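Local atomic coordinates of endonuclease 8-like L720 (Acanthamoeba polyphaga mimivirus, PDB entry 4MB7), a protein that belongs to the endonuclease VIII-like (Fpg/Nei) proteins, with an H2TH domain and a bound zinc ion. Residues Y139-N144 / N149-H154. Numbering follows the deposited sequence.
Sequences YDLSNN and NLFQSH
Tyr139 and His154 lie nearly flat on one another, an offset stack with planes 5° apart and ring centroids separated by 4.0 Å. The overlap is displaced: CE2 of Tyr139 sits over the centre of the imidazole, 3.4 Å from His154 ND1, whereas ND1 lies toward the rim of the phenol ring. His154 CB already faces the loop, and a chi1 of -174° carries the imidazole on over the phenol; Tyr176 also stacks with this histidine. Leu150, one helical turn earlier, meets the edge of the phenol, its CG 3.7 Å from Tyr139 CE1. The contact illustrates how a helix packs on the loop that leads into it: within the H2TH domain, residues 139-144 lead from helix 126-136 toward helix 148-161, and no hydrogen bond joins the two segments. Phe151 CD1 lies 3.7 Å from Tyr139 O. Packing slackens towards Leu141, whose CD2 stands over one face of Phe151, 4.4 Å from CZ, in a buried region that Leu215 and Cys212 of helix 205-230 help to fill. Around Leu141, Asp140 OD1 accepts from both Ser142 N and OG in an Asx turn. Solvent instead reaches the tighter end, at the partly exposed Leu150 and His154.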
loop_
_atom_site.group_PDB
_atom_site.type_symbol
_atom_site.label_atom_id
_atom_site.label_comp_id
_atom_site.label_asym_id
_atom_site.label_seq_id
_atom_site.Cartn_x
_atom_site.Cartn_y
_atom_site.Cartn_z
ATOM N N TYR A 139 -6.170 -9.585 -3.990
ATOM C CA TYR A 139 -7.157 -8.795 -3.257
ATOM C C TYR A 139 -6.849 -7.304 -3.328
ATOM O O TYR A 139 -7.621 -6.479 -2.838
ATOM C CB TYR A 139 -7.223 -9.244 -1.794
ATOM C CG TYR A 139 -7.517 -10.717 -1.610
ATOM C CD1 TYR A 139 -8.356 -11.395 -2.486
ATOM C CD2 TYR A 139 -6.951 -11.431 -0.560
ATOM C CE1 TYR A 139 -8.624 -12.742 -2.321
ATOM C CE2 TYR A 139 -7.213 -12.777 -0.388
ATOM C CZ TYR A 139 -8.050 -13.428 -1.270
ATOM O OH TYR A 139 -8.313 -14.769 -1.101
ATOM N N ASP A 140 -5.712 -6.970 -3.930
ATOM C CA ASP A 140 -5.279 -5.587 -4.084
ATOM C C ASP A 140 -6.014 -4.957 -5.264
ATOM O O ASP A 140 -5.808 -5.347 -6.411
ATOM C CB ASP A 140 -3.761 -5.541 -4.312
ATOM C CG ASP A 140 -3.191 -4.125 -4.299
ATOM O OD1 ASP A 140 -3.896 -3.166 -4.677
ATOM O OD2 ASP A 140 -2.012 -3.975 -3.914
ATOM N N LEU A 141 -6.859 -3.974 -4.968
ATOM C CA LEU A 141 -7.688 -3.324 -5.982
ATOM C C LEU A 141 -6.891 -2.625 -7.083
ATOM O O LEU A 141 -7.405 -2.407 -8.179
ATOM C CB LEU A 141 -8.647 -2.331 -5.323
ATOM C CG LEU A 141 -9.747 -2.944 -4.452
ATOM C CD1 LEU A 141 -10.410 -1.875 -3.605
ATOM C CD2 LEU A 141 -10.776 -3.648 -5.317
ATOM N N SER A 142 -5.641 -2.274 -6.797
ATOM C CA SER A 142 -4.809 -1.580 -7.776
ATOM C C SER A 142 -3.858 -2.521 -8.512
ATOM O O SER A 142 -3.181 -2.111 -9.453
ATOM C CB SER A 142 -4.005 -0.467 -7.104
ATOM O OG SER A 142 -2.948 -1.005 -6.329
ATOM N N ASN A 143 -3.802 -3.776 -8.080
ATOM C CA ASN A 143 -2.856 -4.734 -8.641
ATOM C C ASN A 143 -3.394 -5.401 -9.904
ATOM O O ASN A 143 -4.570 -5.746 -9.978
ATOM C CB ASN A 143 -2.507 -5.799 -7.600
ATOM C CG ASN A 143 -1.230 -6.545 -7.930
ATOM O OD1 ASN A 143 -1.184 -7.337 -8.870
ATOM N ND2 ASN A 143 -0.185 -6.304 -7.144
ATOM N N ASN A 144 -2.528 -5.586 -10.895
ATOM C CA ASN A 144 -2.923 -6.242 -12.140
ATOM C C ASN A 144 -3.309 -7.711 -11.956
ATOM O O ASN A 144 -3.899 -8.319 -12.843
ATOM C CB ASN A 144 -1.823 -6.110 -13.196
ATOM C CG ASN A 144 -1.796 -4.737 -13.838
ATOM O OD1 ASN A 144 -2.841 -4.149 -14.118
ATOM N ND2 ASN A 144 -0.596 -4.217 -14.076
ATOM N N ASN A 149 -13.669 -12.283 -8.650
ATOM C CA ASN A 149 -14.443 -13.360 -8.038
ATOM C C ASN A 149 -13.871 -13.840 -6.707
ATOM O O ASN A 149 -14.615 -14.074 -5.755
ATOM C CB ASN A 149 -14.603 -14.535 -9.006
ATOM C CG ASN A 149 -15.602 -14.246 -10.113
ATOM O OD1 ASN A 149 -16.465 -13.380 -9.974
ATOM N ND2 ASN A 149 -15.493 -14.977 -11.215
ATOM N N LEU A 150 -12.551 -13.980 -6.643
ATOM C CA LEU A 150 -11.898 -14.414 -5.415
ATOM C C LEU A 150 -11.965 -13.329 -4.342
ATOM O O LEU A 150 -12.102 -13.627 -3.156
ATOM C CB LEU A 150 -10.447 -14.819 -5.686
ATOM C CG LEU A 150 -9.701 -15.456 -4.512
ATOM C CD1 LEU A 150 -10.530 -16.567 -3.889
ATOM C CD2 LEU A 150 -8.351 -15.986 -4.964
ATOM N N PHE A 151 -11.873 -12.071 -4.766
ATOM C CA PHE A 151 -11.969 -10.943 -3.844
ATOM C C PHE A 151 -13.346 -10.877 -3.198
ATOM O O PHE A 151 -13.466 -10.626 -2.000
ATOM C CB PHE A 151 -11.669 -9.623 -4.561
ATOM C CG PHE A 151 -11.966 -8.400 -3.734
ATOM C CD1 PHE A 151 -11.063 -7.953 -2.783
ATOM C CD2 PHE A 151 -13.150 -7.697 -3.910
ATOM C CE1 PHE A 151 -11.334 -6.831 -2.021
ATOM C CE2 PHE A 151 -13.427 -6.577 -3.149
ATOM C CZ PHE A 151 -12.517 -6.143 -2.204
ATOM N N GLN A 152 -14.382 -11.098 -4.000
ATOM C CA GLN A 152 -15.754 -11.034 -3.508
ATOM C C GLN A 152 -16.040 -12.133 -2.492
ATOM O O GLN A 152 -16.664 -11.884 -1.462
ATOM C CB GLN A 152 -16.753 -11.104 -4.667
ATOM C CG GLN A 152 -16.773 -9.860 -5.541
ATOM C CD GLN A 152 -17.257 -8.628 -4.797
ATOM O OE1 GLN A 152 -17.952 -8.731 -3.785
ATOM N NE2 GLN A 152 -16.890 -7.453 -5.296
ATOM N N SER A 153 -15.578 -13.345 -2.787
ATOM C CA SER A 153 -15.746 -14.471 -1.875
ATOM C C SER A 153 -15.007 -14.209 -0.567
ATOM O O SER A 153 -15.528 -14.465 0.518
ATOM C CB SER A 153 -15.225 -15.758 -2.515
ATOM O OG SER A 153 -15.842 -15.993 -3.768
ATOM N N HIS A 154 -13.789 -13.695 -0.686
ATOM C CA HIS A 154 -12.955 -13.389 0.467
ATOM C C HIS A 154 -13.598 -12.302 1.319
ATOM O O HIS A 154 -13.618 -12.389 2.548
ATOM C CB HIS A 154 -11.565 -12.945 0.001
ATOM C CG HIS A 154 -10.587 -12.743 1.114
ATOM N ND1 HIS A 154 -9.928 -11.550 1.318
ATOM C CD2 HIS A 154 -10.148 -13.585 2.079
ATOM C CE1 HIS A 154 -9.128 -11.664 2.362
ATOM N NE2 HIS A 154 -9.244 -12.888 2.843
#